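Local coordinates for Rho guanine nucleotide exchange factor 12 (Homo sapiens, PDB 1TXD), which acts as a guanine nucleotide exchange factor for the GTPase RhoA, represented here by its DH and PH domains, at residues A[4-8]-A[23-27]; A[32-36]-A[173-177]; A[109-114]-A[203-207]. The protein carries 1 engineered substitution. All blocks are in the same frame, centred on the assembly; numbering follows the deposited sequence.

Contact 1. Residues A[4-8]-A[23-27]; sequences PNWQQ and IKRQE
Trp6 lays one face of its indole on the side chain of Gln26, and this pair carries most of the contact. Gln26 CB stands over the six-membered ring of Trp6, 3.5 Å from the centroid and 17° off the normal, a CH-pi contact displaced toward the rim. The next carbon continues along the same face, with Gln26 CG 3.3 Å from Trp6 CZ2. Beyond CG the glutamine bends (chi2 -69°), which leaves its amide plane tilted from the indole rather than stacked on it. That amide is held by other residues: NE2 donates to a carboxylate oxygen of Glu22 and to Ile98 O. With CG anti to the backbone N (chi1 176°), the Trp6 ring is carried toward helix 20-57. Its NE1 makes a weak hydrogen bond to Ser96 O, and Leu15 and Asn30 also touch the side chain. Ile23 meets the indole obliquely, its CG1 4.1 Å from Trp6 CZ3. At the margin, Gln7 runs extended beyond CG and brings NE2 to 3.5 Å from Glu27 OE1, a polar approach without a bond, the amide and carboxylate standing nearly perpendicular. Asn5 takes the N-cap position just before Trp6: its OD1 accepts from Gln7 N at 3.1 Å, in the carbonyl plane. The arrangement is that of a short N-terminal helical segment docked, by one large aromatic residue, on the start of the long first helix of a DH domain.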
loop_
_atom_site.group_PDB
_atom_site.type_symbol
_atom_site.label_atom_id
_atom_site.label_comp_id
_atom_site.label_asym_id
_atom_site.label_seq_id
_atom_site.Cartn_x
_atom_site.Cartn_y
_atom_site.Cartn_z
ATOM N N PRO A 4 -16.006 17.482 -23.470
ATOM C CA PRO A 4 -16.383 16.362 -22.582
ATOM C C PRO A 4 -17.034 15.096 -23.213
ATOM O O PRO A 4 -16.539 14.006 -22.925
ATOM C CB PRO A 4 -17.368 17.027 -21.603
ATOM C CG PRO A 4 -17.896 18.261 -22.353
ATOM C CD PRO A 4 -17.164 18.365 -23.699
ATOM N N ASN A 5 -18.115 15.223 -23.992
ATOM C CA ASN A 5 -18.786 14.066 -24.621
ATOM C C ASN A 5 -18.108 13.727 -25.936
ATOM O O ASN A 5 -17.528 14.613 -26.577
ATOM C CB ASN A 5 -20.269 14.374 -24.885
ATOM C CG ASN A 5 -21.125 13.124 -25.136
ATOM O OD1 ASN A 5 -20.977 12.439 -26.143
ATOM N ND2 ASN A 5 -22.063 12.864 -24.230
ATOM N N TRP A 6 -18.181 12.457 -26.338
ATOM C CA TRP A 6 -17.564 12.009 -27.585
ATOM C C TRP A 6 -18.323 12.410 -28.858
ATOM O O TRP A 6 -17.715 12.902 -29.818
ATOM C CB TRP A 6 -17.393 10.495 -27.607
ATOM C CG TRP A 6 -16.862 10.098 -28.934
ATOM C CD1 TRP A 6 -15.595 10.321 -29.417
ATOM C CD2 TRP A 6 -17.593 9.513 -29.999
ATOM N NE1 TRP A 6 -15.487 9.852 -30.702
ATOM C CE2 TRP A 6 -16.708 9.363 -31.089
ATOM C CE3 TRP A 6 -18.907 9.065 -30.138
ATOM C CZ2 TRP A 6 -17.101 8.788 -32.293
ATOM C CZ3 TRP A 6 -19.295 8.503 -31.324
ATOM C CH2 TRP A 6 -18.396 8.365 -32.391
ATOM N N GLN A 7 -19.633 12.148 -28.872
ATOM C CA GLN A 7 -20.496 12.393 -30.048
ATOM C C GLN A 7 -20.632 13.893 -30.357
ATOM O O GLN A 7 -20.985 14.287 -31.486
ATOM C CB GLN A 7 -21.887 11.760 -29.842
ATOM C CG GLN A 7 -21.849 10.255 -29.533
ATOM C CD GLN A 7 -23.109 9.721 -28.886
ATOM O OE1 GLN A 7 -23.555 10.244 -27.857
ATOM N NE2 GLN A 7 -23.673 8.657 -29.464
ATOM N N GLN A 8 -20.360 14.707 -29.329
ATOM C CA GLN A 8 -20.220 16.159 -29.449
ATOM C C GLN A 8 -19.080 16.561 -30.387
ATOM O O GLN A 8 -19.241 17.479 -31.192
ATOM C CB GLN A 8 -19.987 16.778 -28.063
ATOM C CG GLN A 8 -19.770 18.300 -28.052
ATOM C CD GLN A 8 -20.956 19.090 -28.605
ATOM O OE1 GLN A 8 -20.803 19.851 -29.560
ATOM N NE2 GLN A 8 -22.136 18.908 -28.011
ATOM N N ILE A 23 -19.783 2.782 -32.451
ATOM C CA ILE A 23 -20.069 3.922 -31.586
ATOM C C ILE A 23 -19.710 3.600 -30.122
ATOM O O ILE A 23 -19.169 4.454 -29.431
ATOM C CB ILE A 23 -21.521 4.395 -31.759
ATOM C CG1 ILE A 23 -21.567 5.440 -32.879
ATOM C CG2 ILE A 23 -22.069 5.012 -30.524
ATOM C CD1 ILE A 23 -22.887 5.647 -33.431
ATOM N N LYS A 24 -19.987 2.370 -29.679
ATOM C CA LYS A 24 -19.689 1.949 -28.311
ATOM C C LYS A 24 -18.185 1.913 -28.094
ATOM O O LYS A 24 -17.710 2.373 -27.058
ATOM C CB LYS A 24 -20.282 0.575 -28.001
ATOM C CG LYS A 24 -21.714 0.624 -27.518
ATOM C CD LYS A 24 -22.581 -0.440 -28.176
ATOM C CE LYS A 24 -24.068 -0.086 -28.125
ATOM N NZ LYS A 24 -24.786 -0.676 -29.273
ATOM N N ARG A 25 -17.448 1.374 -29.068
ATOM C CA ARG A 25 -15.985 1.376 -29.050
ATOM C C ARG A 25 -15.476 2.794 -28.826
ATOM O O ARG A 25 -14.549 2.995 -28.024
ATOM C CB ARG A 25 -15.360 0.773 -30.342
ATOM C CG ARG A 25 -13.849 0.348 -30.209
ATOM C CD ARG A 25 -13.210 -0.207 -31.484
ATOM N NE ARG A 25 -12.975 0.887 -32.410
ATOM C CZ ARG A 25 -11.818 1.480 -32.659
ATOM N NH1 ARG A 25 -10.677 1.076 -32.098
ATOM N NH2 ARG A 25 -11.812 2.491 -33.524
ATOM N N GLN A 26 -16.083 3.779 -29.489
ATOM C CA GLN A 26 -15.540 5.124 -29.418
ATOM C C GLN A 26 -15.793 5.673 -28.045
ATOM O O GLN A 26 -14.960 6.384 -27.501
ATOM C CB GLN A 26 -16.161 6.068 -30.426
ATOM C CG GLN A 26 -15.861 5.708 -31.886
ATOM C CD GLN A 26 -14.418 5.920 -32.232
ATOM O OE1 GLN A 26 -13.859 6.951 -31.890
ATOM N NE2 GLN A 26 -13.802 4.930 -32.863
ATOM N N GLU A 27 -16.964 5.359 -27.519
ATOM C CA GLU A 27 -17.376 5.862 -26.233
ATOM C C GLU A 27 -16.443 5.357 -25.134
ATOM O O GLU A 27 -16.086 6.113 -24.262
ATOM C CB GLU A 27 -18.827 5.475 -25.929
ATOM C CG GLU A 27 -19.884 6.459 -26.470
ATOM C CD GLU A 27 -21.294 5.858 -26.490
ATOM O OE1 GLU A 27 -22.203 6.373 -27.196
ATOM O OE2 GLU A 27 -21.500 4.853 -25.777
#

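Contact 2. Residues A[32-36]-A[173-177]; sequences LFYTE and RLTKY
Arg173 pushes its guanidinium group against residues 32-36 of helix 20-57 and meets them mainly through NH2 and NH1. NH2 forms a salt bridge to Glu36 OE2 at 2.7 Å, in the guanidinium plane and nearly straight (162°), and it approaches the carboxylate on the anti side. Tyr177 OH donates to the same oxygen at 2.6 Å and meets the syn lone pair of OE2, so OE2 is gripped by two strong donors, with a weak third bond from Arg173 NE. The carboxylate and the tyrosine ring are nearly coplanar, 19° apart, with OE2 at the ring edge. Glu36 bends at chi2 (74°) to turn its carboxylate to these partners, and its other oxygen, OE1, accepts from ND1 of His79. With both oxygens engaged and an arginine alongside, this buried carboxylate probably stays ionised. Arg173 NH1 bonds Thr35 OG1 at 3.0 Å, tilted out of the guanidinium plane; that hydroxyl is also bonded to Glu31 O one turn back. A weak bond from Arg173 NH2 to Leu32 O adds to the hold. Thr35 O lies over the centre of one guanidinium face, and Tyr177 CD1 stands more loosely over the rim of the other. Leu32 CD1 adds an apolar contact, 4.1 Å from Tyr177 CE1. A methionine in place of Arg173 would probably leave the Glu36 carboxylate without its charge partner and strip Thr35 of its link across the interface. The two helical segments run almost exactly antiparallel, their axes 11.9 Å apart, a spacing bridged by these long side chains. Helix 72-90 flanks them through His79 and Met86, and Tyr177 also packs on Cys204 of helix 191-230.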
loop_
_atom_site.group_PDB
_atom_site.type_symbol
_atom_site.label_atom_id
_atom_site.label_comp_id
_atom_site.label_asym_id
_atom_site.label_seq_id
_atom_site.Cartn_x
_atom_site.Cartn_y
_atom_site.Cartn_z
ATOM N N LEU A 32 -11.515 6.243 -21.398
ATOM C CA LEU A 32 -10.159 6.062 -20.991
ATOM C C LEU A 32 -9.453 7.400 -21.095
ATOM O O LEU A 32 -8.841 7.845 -20.110
ATOM C CB LEU A 32 -9.443 5.016 -21.841
ATOM C CG LEU A 32 -7.909 5.065 -21.783
ATOM C CD1 LEU A 32 -7.341 4.712 -20.391
ATOM C CD2 LEU A 32 -7.367 4.163 -22.812
ATOM N N PHE A 33 -9.613 8.077 -22.228
ATOM C CA PHE A 33 -8.978 9.367 -22.392
ATOM C C PHE A 33 -9.478 10.396 -21.376
ATOM O O PHE A 33 -8.670 11.011 -20.726
ATOM C CB PHE A 33 -9.120 9.913 -23.812
ATOM C CG PHE A 33 -8.420 9.078 -24.884
ATOM C CD1 PHE A 33 -7.915 7.805 -24.622
ATOM C CD2 PHE A 33 -8.309 9.571 -26.177
ATOM C CE1 PHE A 33 -7.315 7.040 -25.642
ATOM C CE2 PHE A 33 -7.703 8.815 -27.174
ATOM C CZ PHE A 33 -7.201 7.555 -26.892
ATOM N N TYR A 34 -10.796 10.532 -21.222
ATOM C CA TYR A 34 -11.399 11.541 -20.385
ATOM C C TYR A 34 -11.026 11.396 -18.894
ATOM O O TYR A 34 -10.754 12.388 -18.246
ATOM C CB TYR A 34 -12.937 11.510 -20.546
ATOM C CG TYR A 34 -13.674 12.546 -19.708
ATOM C CD1 TYR A 34 -14.099 13.757 -20.282
ATOM C CD2 TYR A 34 -13.953 12.328 -18.321
ATOM C CE1 TYR A 34 -14.776 14.732 -19.515
ATOM C CE2 TYR A 34 -14.604 13.299 -17.556
ATOM C CZ TYR A 34 -15.018 14.500 -18.168
ATOM O OH TYR A 34 -15.676 15.473 -17.458
ATOM N N THR A 35 -11.062 10.174 -18.367
ATOM C CA THR A 35 -10.783 9.935 -16.966
ATOM C C THR A 35 -9.280 10.029 -16.728
ATOM O O THR A 35 -8.878 10.234 -15.614
ATOM C CB THR A 35 -11.268 8.562 -16.513
ATOM O OG1 THR A 35 -10.729 7.550 -17.381
ATOM C CG2 THR A 35 -12.768 8.442 -16.662
ATOM N N GLU A 36 -8.458 9.879 -17.779
ATOM C CA GLU A 36 -7.040 10.211 -17.668
ATOM C C GLU A 36 -6.842 11.702 -17.509
ATOM O O GLU A 36 -5.954 12.123 -16.748
ATOM C CB GLU A 36 -6.190 9.751 -18.874
ATOM C CG GLU A 36 -4.692 9.955 -18.647
ATOM C CD GLU A 36 -4.134 8.953 -17.685
ATOM O OE1 GLU A 36 -3.068 9.215 -17.109
ATOM O OE2 GLU A 36 -4.775 7.910 -17.468
ATOM N N ARG A 173 -6.739 4.915 -9.450
ATOM C CA ARG A 173 -6.525 5.004 -10.879
ATOM C C ARG A 173 -5.968 3.714 -11.473
ATOM O O ARG A 173 -6.421 3.218 -12.513
ATOM C CB ARG A 173 -5.622 6.226 -11.220
ATOM C CG ARG A 173 -5.452 6.425 -12.740
ATOM C CD ARG A 173 -6.774 6.481 -13.512
ATOM N NE ARG A 173 -6.590 6.849 -14.919
ATOM C CZ ARG A 173 -7.558 6.763 -15.837
ATOM N NH1 ARG A 173 -8.744 6.436 -15.459
ATOM N NH2 ARG A 173 -7.363 7.046 -17.130
ATOM N N LEU A 174 -5.003 3.149 -10.789
ATOM C CA LEU A 174 -4.388 1.948 -11.249
ATOM C C LEU A 174 -5.353 0.758 -11.181
ATOM O O LEU A 174 -5.207 -0.138 -11.963
ATOM C CB LEU A 174 -3.144 1.667 -10.445
ATOM C CG LEU A 174 -1.833 1.953 -11.140
ATOM C CD1 LEU A 174 -1.656 3.438 -11.305
ATOM C CD2 LEU A 174 -0.805 1.433 -10.247
ATOM N N THR A 175 -6.332 0.761 -10.299
ATOM C CA THR A 175 -7.358 -0.314 -10.291
ATOM C C THR A 175 -8.288 -0.192 -11.502
ATOM O O THR A 175 -8.875 -1.171 -11.905
ATOM C CB THR A 175 -8.229 -0.272 -9.020
ATOM O OG1 THR A 175 -9.003 0.927 -9.037
ATOM C CG2 THR A 175 -7.382 -0.129 -7.737
ATOM N N LYS A 176 -8.356 1.005 -12.106
ATOM C CA LYS A 176 -9.282 1.307 -13.201
ATOM C C LYS A 176 -8.767 0.895 -14.593
ATOM O O LYS A 176 -9.533 0.508 -15.464
ATOM C CB LYS A 176 -9.621 2.818 -13.197
ATOM C CG LYS A 176 -10.455 3.335 -12.000
ATOM C CD LYS A 176 -11.837 2.710 -11.962
ATOM C CE LYS A 176 -12.585 2.938 -10.632
ATOM N NZ LYS A 176 -12.892 4.364 -10.326
ATOM N N TYR A 177 -7.464 0.944 -14.821
ATOM C CA TYR A 177 -6.959 0.643 -16.166
ATOM C C TYR A 177 -7.411 -0.700 -16.724
ATOM O O TYR A 177 -7.832 -0.770 -17.879
ATOM C CB TYR A 177 -5.443 0.754 -16.216
ATOM C CG TYR A 177 -4.956 2.167 -16.166
ATOM C CD1 TYR A 177 -5.401 3.119 -17.091
ATOM C CD2 TYR A 177 -4.023 2.563 -15.236
ATOM C CE1 TYR A 177 -4.913 4.417 -17.069
ATOM C CE2 TYR A 177 -3.556 3.877 -15.212
ATOM C CZ TYR A 177 -3.996 4.770 -16.106
ATOM O OH TYR A 177 -3.536 6.051 -16.063
#

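Contact 3. Residues A[109-114]-A[203-207]; sequences FSGPGE and HCRQI
The sulfur of Cys204 sits over one face of the Phe109 ring, 3.8 Å from its centroid and 22° off the normal, a sulfur-aromatic contact inside the helical bundle of the DH domain. SG comes closest to the ring near its root, 3.5 Å from Phe109 CG. Leu181 of helix 169-186 touches both residues and Tyr177 meets the Phe109 ring, so the pair belongs to the packed interior. Next to it the roles are exchanged: Ser110 CB, of the 109-114 segment, lies over one face of the His203 imidazole, 3.7 Å from its centroid, a CH-pi contact. Phe109 O meets the same residue from the backbone, 3.0 Å from His203 CB, where the chain leaves helix 102-109. Gly111 then takes the N-cap position with positive phi, and the turn brings Glu114 round to face helix 191-230. The Glu114 side chain is extended (chi1 168°) and lies alongside Ile207, the two running in opposite directions with Glu114 CG 3.6 Å from Ile207 CG1. The apolar stem of the glutamate is thus used for packing, and Ile207 goes on to Leu117 and Lys118 of helix 112-126. At the polar end the carboxylate crosses the imidazole at a steep angle, 76° between planes. On the other side of that ring, a weak hydrogen bond links His203 NE2 and Lys199 NZ. The poor alignment shows in the bond across the contact, where His203 ND1 approaches Glu114 OE1 at 2.8 Å, yet the bond is bent and weak.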
loop_
_atom_site.group_PDB
_atom_site.type_symbol
_atom_site.label_atom_id
_atom_site.label_comp_id
_atom_site.label_asym_id
_atom_site.label_seq_id
_atom_site.Cartn_x
_atom_site.Cartn_y
_atom_site.Cartn_z
ATOM N N PHE A 109 1.436 0.648 -21.839
ATOM C CA PHE A 109 1.235 -0.292 -20.742
ATOM C C PHE A 109 1.996 -1.603 -20.831
ATOM O O PHE A 109 1.731 -2.525 -20.040
ATOM C CB PHE A 109 -0.280 -0.598 -20.616
ATOM C CG PHE A 109 -1.115 0.611 -20.318
ATOM C CD1 PHE A 109 -0.844 1.396 -19.202
ATOM C CD2 PHE A 109 -2.189 0.966 -21.142
ATOM C CE1 PHE A 109 -1.601 2.504 -18.927
ATOM C CE2 PHE A 109 -2.943 2.065 -20.880
ATOM C CZ PHE A 109 -2.668 2.843 -19.754
ATOM N N SER A 110 2.932 -1.707 -21.776
ATOM C CA SER A 110 3.884 -2.827 -21.820
ATOM C C SER A 110 5.300 -2.321 -22.094
ATOM O O SER A 110 5.514 -1.151 -22.429
ATOM C CB SER A 110 3.476 -3.849 -22.902
ATOM O OG SER A 110 3.530 -3.241 -24.170
ATOM N N GLY A 111 6.268 -3.206 -22.011
ATOM C CA GLY A 111 7.641 -2.790 -22.247
ATOM C C GLY A 111 8.046 -1.647 -21.325
ATOM O O GLY A 111 7.681 -1.658 -20.143
ATOM N N PRO A 112 8.799 -0.668 -21.844
ATOM C CA PRO A 112 9.256 0.462 -21.024
ATOM C C PRO A 112 8.137 1.264 -20.409
ATOM O O PRO A 112 8.354 1.814 -19.342
ATOM C CB PRO A 112 10.063 1.312 -22.003
ATOM C CG PRO A 112 10.570 0.292 -23.000
ATOM C CD PRO A 112 9.356 -0.601 -23.216
ATOM N N GLY A 113 6.971 1.309 -21.047
ATOM C CA GLY A 113 5.813 1.994 -20.523
ATOM C C GLY A 113 5.283 1.324 -19.275
ATOM O O GLY A 113 5.019 2.017 -18.296
ATOM N N GLU A 114 5.169 -0.006 -19.295
ATOM C CA GLU A 114 4.867 -0.799 -18.096
ATOM C C GLU A 114 5.891 -0.594 -16.966
ATOM O O GLU A 114 5.510 -0.332 -15.824
ATOM C CB GLU A 114 4.748 -2.284 -18.443
ATOM C CG GLU A 114 4.718 -3.158 -17.211
ATOM C CD GLU A 114 4.389 -4.603 -17.500
ATOM O OE1 GLU A 114 4.432 -4.993 -18.646
ATOM O OE2 GLU A 114 4.085 -5.350 -16.557
ATOM N N HIS A 203 -1.338 -6.822 -19.111
ATOM C CA HIS A 203 -0.232 -6.026 -18.572
ATOM C C HIS A 203 -0.739 -5.067 -17.496
ATOM O O HIS A 203 -0.132 -4.972 -16.430
ATOM C CB HIS A 203 0.516 -5.264 -19.664
ATOM C CG HIS A 203 1.450 -6.115 -20.477
ATOM N ND1 HIS A 203 2.622 -6.644 -19.969
ATOM C CD2 HIS A 203 1.403 -6.498 -21.778
ATOM C CE1 HIS A 203 3.237 -7.339 -20.913
ATOM N NE2 HIS A 203 2.523 -7.261 -22.023
ATOM N N CYS A 204 -1.859 -4.379 -17.725
ATOM C CA CYS A 204 -2.337 -3.431 -16.700
ATOM C C CYS A 204 -2.615 -4.204 -15.410
ATOM O O CYS A 204 -2.317 -3.749 -14.316
ATOM C CB CYS A 204 -3.566 -2.653 -17.146
ATOM S SG CYS A 204 -3.202 -1.364 -18.318
ATOM N N ARG A 205 -3.144 -5.400 -15.560
ATOM C CA ARG A 205 -3.364 -6.278 -14.420
ATOM C C ARG A 205 -2.063 -6.664 -13.744
ATOM O O ARG A 205 -1.996 -6.622 -12.538
ATOM C CB ARG A 205 -4.152 -7.525 -14.835
ATOM C CG ARG A 205 -5.567 -7.534 -14.276
ATOM C CD ARG A 205 -6.438 -8.667 -14.779
ATOM N NE ARG A 205 -7.620 -8.026 -15.320
ATOM C CZ ARG A 205 -7.972 -7.998 -16.595
ATOM N NH1 ARG A 205 -7.293 -8.637 -17.548
ATOM N NH2 ARG A 205 -9.041 -7.326 -16.905
ATOM N N GLN A 206 -1.036 -7.030 -14.516
ATOM C CA GLN A 206 0.313 -7.276 -13.966
ATOM C C GLN A 206 0.857 -6.069 -13.180
ATOM O O GLN A 206 1.392 -6.238 -12.116
ATOM C CB GLN A 206 1.317 -7.595 -15.078
ATOM C CG GLN A 206 1.408 -9.064 -15.514
ATOM C CD GLN A 206 2.527 -9.285 -16.544
ATOM O OE1 GLN A 206 2.293 -9.913 -17.583
ATOM N NE2 GLN A 206 3.721 -8.724 -16.281
ATOM N N ILE A 207 0.749 -4.877 -13.752
ATOM C CA ILE A 207 1.163 -3.631 -13.107
ATOM C C ILE A 207 0.448 -3.426 -11.769
ATOM O O ILE A 207 1.064 -3.106 -10.764
ATOM C CB ILE A 207 0.860 -2.441 -14.008
ATOM C CG1 ILE A 207 1.822 -2.385 -15.175
ATOM C CG2 ILE A 207 0.910 -1.162 -13.244
ATOM C CD1 ILE A 207 1.437 -1.325 -16.271
#

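Contact 1 comes first and closes a short, partly helical loop, folding residues 4-8 back onto the start of helix 20-57. Farther along that helix contact 2 opens; it closes on helix 169-186, after much of the DH domain has passed. Contact 3 begins inside this long loop, at the turn between helices 102-109 and 112-126, and ends beyond it on helix 191-230, so contacts 2 and 3 cross. They also meet in space, where Tyr177 of contact 2 packs against Phe109 and Cys204 of contact 3. Contact 1 touches contact 2 through Pro4 and Tyr34, whereas contacts 1 and 3 remain about 14 Å apart at their nearest atoms.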